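Aminopeptidase N family protein (Idiomarina loihiensis L2TR, PDB 4FGM) probably acts as a zinc-dependent aminopeptidase of the M61 family, removing residues from the amino-terminal ends of peptides. Local coordinates at residues Q346-T352 / A443-S449; H126-P130 / W152-R156; L214-P219 / M405-H410; A493-L498 / Q527-V533. All coordinates share one frame; numbering follows the deposited sequence.

Contact 1 (Q346-T352 / A443-S449); sequences QYQQSVT and ALYNKES
A helix start meets a helix end where Thr352, early in helix 351-356, binds Leu444 near the close of helix 437-445, in the helical part of the M61 peptidase. Thr352 OG1 donates to Leu444 O at 2.8 Å, the donor tilted 33° from the carbonyl plane, and Thr352 N adds a weak second bond to the same oxygen. Chi1 of 49° sets the Thr352 hydroxyl between its own N and carbonyl carbon and aims it at this acceptor, while CG2 packs beside Leu444 CG. Ser350 is the N-cap, with OG capping a backbone N beyond it and N bonded to Glu353; a water joins Ser350 OG to Tyr445 O. Farther along, Lys447 stretches its methylenes across the 348-350 backbone, CG reaching to 3.6 Å from Ser350 N. At the far end Tyr347 OH donates to Ser449 OG at 2.7 Å, a hydroxyl that is also bonded to Glu341. Among its neighbours, the contact is packed by Trp304 of helix 303-306 against Val351, Thr352 and Leu444, by Ile383 of helix 378-394 against Leu444, and by helix 326-342 against Gln346.

Contact 2 (H126-P130 / W152-R156); sequences HLHAP and WGCFR
Leu127 and Gly153 form the hydrogen-bonded pair where antiparallel strands 123-127 and 153-157 of the M61 N-terminal beta domain run together. Leu127 N gives its hydrogen to Gly153 O at 3.0 Å, almost in line with the C=O, and the return bond from Gly153 N to Leu127 O is weak. One residue along, His126 and Cys154 make the non-hydrogen-bonded pair, with CA atoms 4.4 Å apart. Beyond the last bridge the strand pairing gives way to a packing of bumps on a flat plate. Trp152, whose chi1 of -46° turns the ring away from its own carbonyl, lays its indole along the 128-130 backbone. Ala129 presses on one face, its CA 3.4 Å above the plane and over the centre of the ring system. Two more groups meet the six-membered ring: Pro130 CD comes onto its CH2 corner, crossing the indole at about a right angle, and Leu127 CD1 meets the rim near the ring plane, 3.6 Å from Trp152 CZ3. The Leu127 methylene also approaches the Phe155 ring, where Leu127 CB is 4.3 Å from Phe155 CE1. Val138 of strand 137-140 touches both Leu127 and Trp152, and strand 2-10 pairs with strand 123-127 in parallel. The indole is held in its rotation by a hydrogen bond from Trp152 NE1 to Pro134 O.

Contact 3 (L214-P219 / M405-H410); sequences LFEEAP and MKELWH
Phe215 turns its edge toward the face of Trp409, an offset edge-to-face pair that joins the end of helix 197-215 to helix 401-413 in the M61 peptidase. The ring planes stand at 78°, with the Phe215 centroid 5.4 Å from that of the Trp409 five-membered ring. CD2 of Phe215 also reaches Trp409 CB, at 3.7 Å, so the phenyl edge bears on the root of the indole as well as its face. Leu214 CD2 lies above the centre of one face of the Phe215 ring. Chi1 of -177° carries the Trp409 indole away from its own N and toward the chain leaving helix 197-215: Pro219 CB approaches CZ2 obliquely, and the Glu217 carboxylate crosses the far rim with its plane 85° from the ring. One face of His410 lies over Trp409 CE3, and its edge is turned toward Glu217 OE1, an oxygen that also forms a salt bridge with Lys414. Lys406 passes alongside the helix end, its CG 3.4 Å from Leu214 O. Trp279 stacks on Phe215 and meets Trp409 edge-to-face, and Phe276 of helix 262-277 also meets the Phe215 ring, which places the cluster beside the helix that carries two zinc ligands. His410 NE2 donates to Phe215 O at 2.9 Å, almost in line with the carbonyl but tilted from the imidazole plane.

Contact 4 (A493-L498 / Q527-V533); sequences ASPQGL and QATEQSV
Ser532 OG holds two hydrogen bonds in the loop whose Thr529 packs against the 494-497 turn: it donates to Gln527 O at 2.7 Å, in the carbonyl plane and on a lone pair, and accepts from Thr529 N at 3.0 Å. The contact belongs to a C-terminal antiparallel sheet consistent with a PDZ domain, and joins a beta hairpin to the approach to helix 533-537. In return for the Thr529 N-H, Ser532 N donates to Thr529 OG1, an ST motif that fixes the loop's curl just before the helix. The hairpin is tight: a type I turn runs from Ser494 to Gly497, with Gln496 N bonded to Ser494 OG as an ST turn. No conventional hydrogen bond links hairpin and loop; they meet by C-H and apolar contacts. The Thr529 methyl, CG2, turns away from its own carbonyl and sits 3.5 Å from Pro495 O. Ala493 CB fits against the backbone of Glu530, 3.5 Å from its CA. On the buried side Leu498 reaches across the loop, its CD1 branch meeting Val533 CG2 at 3.6 Å while CG lies near Ala528 CB, and Tyr491 of strand 489-494 touches both Leu498 and Val533. At the glycine of the turn the chains come close enough for a C-H...O contact, Gly497 CA lying 3.3 Å from Ala528 O with an angle of 167° at the hydrogen.

How the contacts relate
Along the chain contact 2 closes first, contacts 1 and 3 interleave, and contact 4 comes last. Contact 2 belongs to the N-terminal beta domain and contact 4 to the C-terminal PDZ-like sheet, their centres 53 Å apart. Contacts 1 and 3, with centres 29 Å apart and nearest atoms about 11 Å apart, lie in the helical peptidase part between them. Both touch helix 303-306, contact 1 through Trp304 and contact 3 through Phe305, just ahead of the zinc ligand Glu307; Val351 and Met405 have side chains about 13 and 12 Å from the zinc ion. Both lie in the part of the fold around the metal site without reaching it, while contacts 2 and 4 lie away from the annotated sites.

Contact 1 (Q346-T352 / A443-S449)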
# COMPACT_ATOMS: atom_id res chain seq x y z
N GLN A 346 19.53 -1.60 6.09
CA GLN A 346 19.36 -0.44 6.96
C GLN A 346 20.65 0.35 7.13
O GLN A 346 20.62 1.53 7.47
CB GLN A 346 18.87 -0.90 8.34
CG GLN A 346 18.51 0.24 9.28
CD GLN A 346 17.94 -0.25 10.59
OE1 GLN A 346 17.42 0.53 11.38
NE2 GLN A 346 18.03 -1.56 10.82
N TYR A 347 21.79 -0.30 6.88
CA TYR A 347 23.08 0.37 7.01
C TYR A 347 23.60 0.82 5.65
O TYR A 347 24.69 1.39 5.55
CB TYR A 347 24.09 -0.56 7.68
CG TYR A 347 23.63 -1.09 9.02
CD1 TYR A 347 23.09 -2.37 9.15
CD2 TYR A 347 23.70 -0.29 10.17
CE1 TYR A 347 22.62 -2.85 10.37
CE2 TYR A 347 23.23 -0.76 11.40
CZ TYR A 347 22.69 -2.04 11.49
OH TYR A 347 22.22 -2.50 12.70
N GLN A 348 22.81 0.57 4.61
CA GLN A 348 23.18 0.94 3.25
C GLN A 348 22.37 2.11 2.70
O GLN A 348 22.80 2.81 1.78
CB GLN A 348 23.00 -0.27 2.32
CG GLN A 348 24.11 -1.29 2.41
CD GLN A 348 25.31 -0.91 1.58
OE1 GLN A 348 25.46 0.25 1.19
NE2 GLN A 348 26.17 -1.88 1.29
N GLN A 349 21.20 2.34 3.29
CA GLN A 349 20.31 3.38 2.81
C GLN A 349 19.54 4.06 3.94
O GLN A 349 19.02 3.40 4.84
CB GLN A 349 19.33 2.75 1.81
CG GLN A 349 18.40 3.70 1.08
CD GLN A 349 17.40 2.95 0.21
OE1 GLN A 349 16.55 2.22 0.72
NE2 GLN A 349 17.49 3.13 -1.10
N SER A 350 19.48 5.39 3.91
CA SER A 350 18.74 6.11 4.94
C SER A 350 17.27 6.07 4.52
O SER A 350 16.96 5.83 3.35
CB SER A 350 19.21 7.57 5.05
OG SER A 350 18.97 8.30 3.87
N VAL A 351 16.38 6.29 5.48
CA VAL A 351 14.95 6.24 5.21
C VAL A 351 14.51 7.31 4.20
O VAL A 351 13.64 7.06 3.36
CB VAL A 351 14.13 6.38 6.52
CG1 VAL A 351 14.09 7.83 6.97
CG2 VAL A 351 12.73 5.83 6.31
N THR A 352 15.11 8.50 4.28
CA THR A 352 14.76 9.57 3.36
C THR A 352 15.26 9.25 1.96
O THR A 352 14.62 9.56 0.96
CB THR A 352 15.34 10.92 3.81
OG1 THR A 352 16.74 10.77 4.11
CG2 THR A 352 14.60 11.44 5.02
N ALA A 443 17.50 9.46 12.65
CA ALA A 443 16.52 8.50 12.18
C ALA A 443 16.24 8.71 10.70
O ALA A 443 16.02 7.76 9.95
CB ALA A 443 15.23 8.64 12.98
N LEU A 444 16.27 9.97 10.29
CA LEU A 444 15.98 10.36 8.92
C LEU A 444 17.13 10.34 7.91
O LEU A 444 16.93 9.97 6.75
CB LEU A 444 15.36 11.77 8.92
CG LEU A 444 13.84 11.98 8.80
CD1 LEU A 444 13.08 11.05 9.73
CD2 LEU A 444 13.54 13.43 9.11
N TYR A 445 18.33 10.72 8.34
CA TYR A 445 19.45 10.79 7.42
C TYR A 445 20.63 9.85 7.66
O TYR A 445 21.49 9.72 6.80
CB TYR A 445 19.93 12.24 7.35
CG TYR A 445 18.80 13.19 6.98
CD1 TYR A 445 18.27 13.21 5.69
CD2 TYR A 445 18.21 14.00 7.95
CE1 TYR A 445 17.18 14.01 5.37
CE2 TYR A 445 17.10 14.81 7.64
CZ TYR A 445 16.59 14.81 6.34
OH TYR A 445 15.50 15.59 6.03
N ASN A 446 20.67 9.19 8.81
CA ASN A 446 21.75 8.24 9.07
C ASN A 446 21.32 6.84 8.64
O ASN A 446 20.14 6.60 8.35
CB ASN A 446 22.13 8.23 10.55
CG ASN A 446 22.99 9.42 10.96
OD1 ASN A 446 23.50 10.15 10.11
ND2 ASN A 446 23.16 9.60 12.26
N LYS A 447 22.28 5.92 8.60
CA LYS A 447 21.99 4.55 8.21
C LYS A 447 22.38 3.61 9.35
O LYS A 447 23.35 2.86 9.25
CB LYS A 447 22.78 4.20 6.95
CG LYS A 447 22.55 5.17 5.81
CD LYS A 447 23.56 4.96 4.69
CE LYS A 447 23.35 5.98 3.58
NZ LYS A 447 24.43 5.90 2.55
N GLU A 448 21.60 3.65 10.43
CA GLU A 448 21.84 2.84 11.61
C GLU A 448 20.52 2.40 12.24
O GLU A 448 19.45 2.81 11.79
CB GLU A 448 22.64 3.66 12.63
CG GLU A 448 22.01 5.02 12.92
CD GLU A 448 22.98 6.01 13.56
OE1 GLU A 448 24.19 5.90 13.30
OE2 GLU A 448 22.52 6.91 14.29
N SER A 449 20.60 1.57 13.27
CA SER A 449 19.40 1.09 13.95
C SER A 449 18.88 2.15 14.92
O SER A 449 19.63 3.03 15.36
CB SER A 449 19.70 -0.18 14.74
OG SER A 449 20.12 -1.24 13.89
O HOH W 1 20.49 10.56 4.10
O HOH W 2 17.36 6.39 7.95

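Contact 2 (H126-P130 / W152-R156)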
# COMPACT_ATOMS: atom_id res chain seq x y z
N HIS A 126 -19.66 9.94 -18.30
CA HIS A 126 -20.91 9.24 -18.52
C HIS A 126 -20.59 7.75 -18.62
O HIS A 126 -20.01 7.31 -19.61
CB HIS A 126 -21.55 9.73 -19.81
CG HIS A 126 -21.51 11.23 -19.97
ND1 HIS A 126 -22.43 12.07 -19.37
CD2 HIS A 126 -20.64 12.03 -20.63
CE1 HIS A 126 -22.13 13.32 -19.66
NE2 HIS A 126 -21.04 13.33 -20.41
N LEU A 127 -20.95 6.98 -17.59
CA LEU A 127 -20.71 5.54 -17.58
C LEU A 127 -21.93 4.80 -18.10
O LEU A 127 -22.98 4.77 -17.45
CB LEU A 127 -20.42 5.05 -16.15
CG LEU A 127 -19.32 4.01 -15.92
CD1 LEU A 127 -19.76 3.10 -14.79
CD2 LEU A 127 -19.05 3.19 -17.15
N HIS A 128 -21.78 4.18 -19.27
CA HIS A 128 -22.87 3.43 -19.91
C HIS A 128 -22.80 1.96 -19.50
O HIS A 128 -21.71 1.39 -19.36
CB HIS A 128 -22.76 3.56 -21.43
CG HIS A 128 -22.79 4.98 -21.92
ND1 HIS A 128 -23.97 5.66 -22.14
CD2 HIS A 128 -21.79 5.86 -22.15
CE1 HIS A 128 -23.69 6.91 -22.49
NE2 HIS A 128 -22.38 7.06 -22.50
N ALA A 129 -23.96 1.36 -19.29
CA ALA A 129 -24.03 -0.05 -18.90
C ALA A 129 -23.45 -0.93 -19.99
O ALA A 129 -23.55 -0.63 -21.18
CB ALA A 129 -25.47 -0.46 -18.64
N PRO A 130 -22.79 -2.02 -19.60
CA PRO A 130 -22.24 -2.88 -20.64
C PRO A 130 -23.39 -3.71 -21.22
O PRO A 130 -24.13 -4.35 -20.47
CB PRO A 130 -21.21 -3.72 -19.89
CG PRO A 130 -21.79 -3.81 -18.52
CD PRO A 130 -22.30 -2.42 -18.27
N TRP A 152 -25.97 2.99 -13.42
CA TRP A 152 -25.39 3.79 -14.49
C TRP A 152 -25.77 5.27 -14.40
O TRP A 152 -26.75 5.62 -13.74
CB TRP A 152 -25.81 3.18 -15.83
CG TRP A 152 -25.62 1.70 -15.78
CD1 TRP A 152 -26.59 0.75 -15.67
CD2 TRP A 152 -24.37 1.00 -15.66
NE1 TRP A 152 -26.03 -0.49 -15.47
CE2 TRP A 152 -24.66 -0.36 -15.46
CE3 TRP A 152 -23.03 1.41 -15.70
CZ2 TRP A 152 -23.66 -1.33 -15.29
CZ3 TRP A 152 -22.03 0.45 -15.53
CH2 TRP A 152 -22.36 -0.91 -15.32
N GLY A 153 -24.99 6.13 -15.04
CA GLY A 153 -25.29 7.55 -15.00
C GLY A 153 -24.15 8.50 -15.32
O GLY A 153 -23.13 8.11 -15.89
N CYS A 154 -24.32 9.76 -14.95
CA CYS A 154 -23.34 10.81 -15.21
C CYS A 154 -22.70 11.32 -13.93
O CYS A 154 -23.37 11.50 -12.92
CB CYS A 154 -24.01 11.96 -15.96
SG CYS A 154 -24.60 11.52 -17.61
N PHE A 155 -21.40 11.56 -14.00
CA PHE A 155 -20.66 12.04 -12.85
C PHE A 155 -19.86 13.27 -13.23
O PHE A 155 -19.53 13.47 -14.40
CB PHE A 155 -19.72 10.93 -12.33
CG PHE A 155 -20.43 9.63 -12.02
CD1 PHE A 155 -20.74 8.73 -13.04
CD2 PHE A 155 -20.79 9.32 -10.71
CE1 PHE A 155 -21.42 7.55 -12.76
CE2 PHE A 155 -21.47 8.15 -10.42
CZ PHE A 155 -21.78 7.25 -11.44
N ARG A 156 -19.54 14.10 -12.23
CA ARG A 156 -18.78 15.31 -12.47
C ARG A 156 -17.62 15.50 -11.48
O ARG A 156 -17.78 15.30 -10.28
CB ARG A 156 -19.70 16.54 -12.39
CG ARG A 156 -19.00 17.87 -12.63
CD ARG A 156 -19.98 19.03 -12.53
NE ARG A 156 -19.31 20.33 -12.66
CZ ARG A 156 -18.44 20.82 -11.78
NH1 ARG A 156 -18.12 20.13 -10.69
NH2 ARG A 156 -17.88 22.00 -11.99

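Contact 3 (L214-P219 / M405-H410)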
# COMPACT_ATOMS: atom_id res chain seq x y z
N LEU A 214 -10.02 11.71 15.97
CA LEU A 214 -8.60 12.06 16.06
C LEU A 214 -8.29 13.40 15.39
O LEU A 214 -7.65 14.26 15.99
CB LEU A 214 -7.75 10.94 15.45
CG LEU A 214 -6.23 11.06 15.56
CD1 LEU A 214 -5.61 9.68 15.44
CD2 LEU A 214 -5.68 11.99 14.48
N PHE A 215 -8.74 13.56 14.15
CA PHE A 215 -8.50 14.80 13.43
C PHE A 215 -9.57 15.83 13.78
O PHE A 215 -9.43 17.02 13.46
CB PHE A 215 -8.48 14.55 11.92
CG PHE A 215 -7.33 13.72 11.46
CD1 PHE A 215 -7.43 12.34 11.39
CD2 PHE A 215 -6.12 14.33 11.11
CE1 PHE A 215 -6.34 11.57 10.98
CE2 PHE A 215 -5.03 13.57 10.70
CZ PHE A 215 -5.14 12.18 10.64
N GLU A 216 -10.63 15.37 14.42
CA GLU A 216 -11.74 16.23 14.82
C GLU A 216 -12.43 16.83 13.60
O GLU A 216 -13.22 17.76 13.73
CB GLU A 216 -11.23 17.35 15.73
CG GLU A 216 -10.75 16.85 17.08
CD GLU A 216 -10.17 17.96 17.94
OE1 GLU A 216 -10.44 19.15 17.66
OE2 GLU A 216 -9.44 17.64 18.90
N GLU A 217 -12.15 16.28 12.43
CA GLU A 217 -12.72 16.78 11.18
C GLU A 217 -12.45 15.80 10.05
O GLU A 217 -11.40 15.16 10.02
CB GLU A 217 -12.10 18.13 10.85
CG GLU A 217 -12.71 18.83 9.66
CD GLU A 217 -12.25 20.28 9.56
OE1 GLU A 217 -12.07 20.91 10.62
OE2 GLU A 217 -12.10 20.79 8.43
N ALA A 218 -13.39 15.68 9.11
CA ALA A 218 -13.23 14.79 7.97
C ALA A 218 -13.14 15.62 6.69
O ALA A 218 -13.93 16.54 6.50
CB ALA A 218 -14.40 13.83 7.88
N PRO A 219 -12.18 15.32 5.81
CA PRO A 219 -12.03 16.08 4.56
C PRO A 219 -12.99 15.66 3.44
O PRO A 219 -12.94 16.22 2.35
CB PRO A 219 -10.57 15.84 4.19
CG PRO A 219 -10.36 14.42 4.64
CD PRO A 219 -11.05 14.40 6.00
N MSE A 405 -0.47 14.78 14.69
CA MSE A 405 -1.02 14.55 13.35
C MSE A 405 -2.22 15.46 13.13
O MSE A 405 -2.35 16.09 12.08
CB MSE A 405 -1.44 13.08 13.17
CG MSE A 405 -0.30 12.07 13.25
SE MSE A 405 1.11 12.37 11.95
CE MSE A 405 0.04 12.20 10.34
N LYS A 406 -3.10 15.52 14.13
CA LYS A 406 -4.29 16.37 14.06
C LYS A 406 -3.89 17.80 13.72
O LYS A 406 -4.36 18.39 12.74
CB LYS A 406 -5.03 16.37 15.40
CG LYS A 406 -6.25 17.29 15.42
CD LYS A 406 -6.61 17.73 16.84
CE LYS A 406 -6.03 19.11 17.16
NZ LYS A 406 -6.75 20.22 16.45
N GLU A 407 -3.01 18.35 14.54
CA GLU A 407 -2.53 19.72 14.37
C GLU A 407 -1.83 19.92 13.03
O GLU A 407 -2.10 20.91 12.34
CB GLU A 407 -1.62 20.10 15.53
CG GLU A 407 -2.39 20.23 16.85
CD GLU A 407 -1.48 20.46 18.04
OE1 GLU A 407 -0.40 21.07 17.86
OE2 GLU A 407 -1.85 20.06 19.17
N LEU A 408 -0.94 19.01 12.66
CA LEU A 408 -0.25 19.15 11.38
C LEU A 408 -1.26 19.15 10.25
O LEU A 408 -1.09 19.84 9.25
CB LEU A 408 0.77 18.03 11.17
CG LEU A 408 2.10 18.18 11.92
CD1 LEU A 408 2.94 16.92 11.74
CD2 LEU A 408 2.85 19.39 11.38
N TRP A 409 -2.33 18.37 10.41
CA TRP A 409 -3.35 18.31 9.37
C TRP A 409 -4.11 19.63 9.23
O TRP A 409 -4.36 20.09 8.12
CB TRP A 409 -4.35 17.18 9.62
CG TRP A 409 -5.33 17.09 8.49
CD1 TRP A 409 -5.09 16.60 7.23
CD2 TRP A 409 -6.66 17.62 8.46
NE1 TRP A 409 -6.19 16.80 6.43
CE2 TRP A 409 -7.16 17.43 7.16
CE3 TRP A 409 -7.47 18.25 9.42
CZ2 TRP A 409 -8.44 17.84 6.78
CZ3 TRP A 409 -8.74 18.66 9.04
CH2 TRP A 409 -9.21 18.46 7.73
N HIS A 410 -4.50 20.22 10.36
CA HIS A 410 -5.23 21.49 10.31
C HIS A 410 -4.37 22.63 9.79
O HIS A 410 -4.86 23.54 9.12
CB HIS A 410 -5.76 21.84 11.70
CG HIS A 410 -6.98 21.06 12.09
ND1 HIS A 410 -8.22 21.30 11.54
CD2 HIS A 410 -7.15 20.04 12.97
CE1 HIS A 410 -9.10 20.46 12.06
NE2 HIS A 410 -8.48 19.69 12.93

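Contact 4 (A493-L498 / Q527-V533)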
# COMPACT_ATOMS: atom_id res chain seq x y z
N ALA A 493 9.31 -23.80 0.33
CA ALA A 493 9.43 -25.26 0.35
C ALA A 493 8.26 -25.98 -0.31
O ALA A 493 7.12 -25.55 -0.22
CB ALA A 493 9.57 -25.74 1.79
N SER A 494 8.57 -27.09 -0.97
CA SER A 494 7.57 -27.90 -1.65
C SER A 494 8.18 -29.29 -1.76
O SER A 494 9.34 -29.49 -1.43
CB SER A 494 7.30 -27.36 -3.06
OG SER A 494 8.39 -27.65 -3.92
N PRO A 495 7.40 -30.27 -2.22
CA PRO A 495 7.92 -31.63 -2.35
C PRO A 495 9.10 -31.69 -3.32
O PRO A 495 9.95 -32.59 -3.25
CB PRO A 495 6.72 -32.41 -2.87
CG PRO A 495 5.55 -31.65 -2.33
CD PRO A 495 5.97 -30.22 -2.56
N GLN A 496 9.16 -30.72 -4.23
CA GLN A 496 10.21 -30.67 -5.22
C GLN A 496 11.51 -30.04 -4.71
O GLN A 496 12.55 -30.11 -5.37
CB GLN A 496 9.72 -29.92 -6.47
CG GLN A 496 8.69 -30.67 -7.31
CD GLN A 496 7.30 -30.74 -6.66
OE1 GLN A 496 6.76 -31.83 -6.43
NE2 GLN A 496 6.72 -29.58 -6.38
N GLY A 497 11.46 -29.43 -3.53
CA GLY A 497 12.66 -28.81 -3.00
C GLY A 497 12.39 -27.47 -2.35
O GLY A 497 11.25 -27.08 -2.15
N LEU A 498 13.47 -26.75 -2.03
CA LEU A 498 13.37 -25.45 -1.39
C LEU A 498 13.79 -24.36 -2.39
O LEU A 498 14.98 -24.22 -2.68
CB LEU A 498 14.29 -25.39 -0.16
CG LEU A 498 14.26 -26.56 0.83
CD1 LEU A 498 15.28 -26.30 1.94
CD2 LEU A 498 12.87 -26.73 1.42
N GLN A 527 16.91 -35.80 0.94
CA GLN A 527 15.94 -35.02 0.18
C GLN A 527 15.35 -33.87 0.99
O GLN A 527 14.80 -34.06 2.06
CB GLN A 527 14.81 -35.93 -0.31
CG GLN A 527 13.79 -35.23 -1.19
CD GLN A 527 12.79 -36.19 -1.76
OE1 GLN A 527 12.57 -37.27 -1.22
NE2 GLN A 527 12.15 -35.81 -2.86
N ALA A 528 15.48 -32.66 0.45
CA ALA A 528 14.96 -31.47 1.12
C ALA A 528 13.55 -31.15 0.63
O ALA A 528 13.34 -30.95 -0.56
CB ALA A 528 15.89 -30.29 0.87
N THR A 529 12.59 -31.08 1.54
CA THR A 529 11.22 -30.78 1.17
C THR A 529 10.58 -29.93 2.25
O THR A 529 11.23 -29.58 3.24
CB THR A 529 10.36 -32.05 1.04
OG1 THR A 529 10.25 -32.68 2.32
CG2 THR A 529 10.98 -33.03 0.06
N GLU A 530 9.31 -29.62 2.07
CA GLU A 530 8.56 -28.85 3.04
C GLU A 530 8.47 -29.70 4.29
O GLU A 530 8.58 -29.21 5.42
CB GLU A 530 7.15 -28.57 2.50
CG GLU A 530 6.36 -27.56 3.30
CD GLU A 530 5.04 -27.20 2.64
OE1 GLU A 530 4.41 -26.20 3.06
OE2 GLU A 530 4.63 -27.91 1.69
N GLN A 531 8.27 -31.00 4.07
CA GLN A 531 8.14 -31.98 5.13
C GLN A 531 9.42 -32.26 5.91
O GLN A 531 9.38 -32.41 7.13
CB GLN A 531 7.66 -33.32 4.55
CG GLN A 531 6.29 -33.29 3.88
CD GLN A 531 5.16 -33.14 4.88
OE1 GLN A 531 4.92 -32.05 5.41
NE2 GLN A 531 4.46 -34.23 5.14
N SER A 532 10.55 -32.31 5.22
CA SER A 532 11.80 -32.64 5.88
C SER A 532 12.77 -31.54 6.30
O SER A 532 13.62 -31.78 7.16
CB SER A 532 12.58 -33.64 5.02
OG SER A 532 13.03 -33.04 3.82
N VAL A 533 12.65 -30.35 5.73
CA VAL A 533 13.62 -29.30 6.04
C VAL A 533 13.84 -28.97 7.51
O VAL A 533 14.98 -28.78 7.93
CB VAL A 533 13.32 -28.00 5.25
CG1 VAL A 533 12.05 -27.33 5.78
CG2 VAL A 533 14.52 -27.08 5.33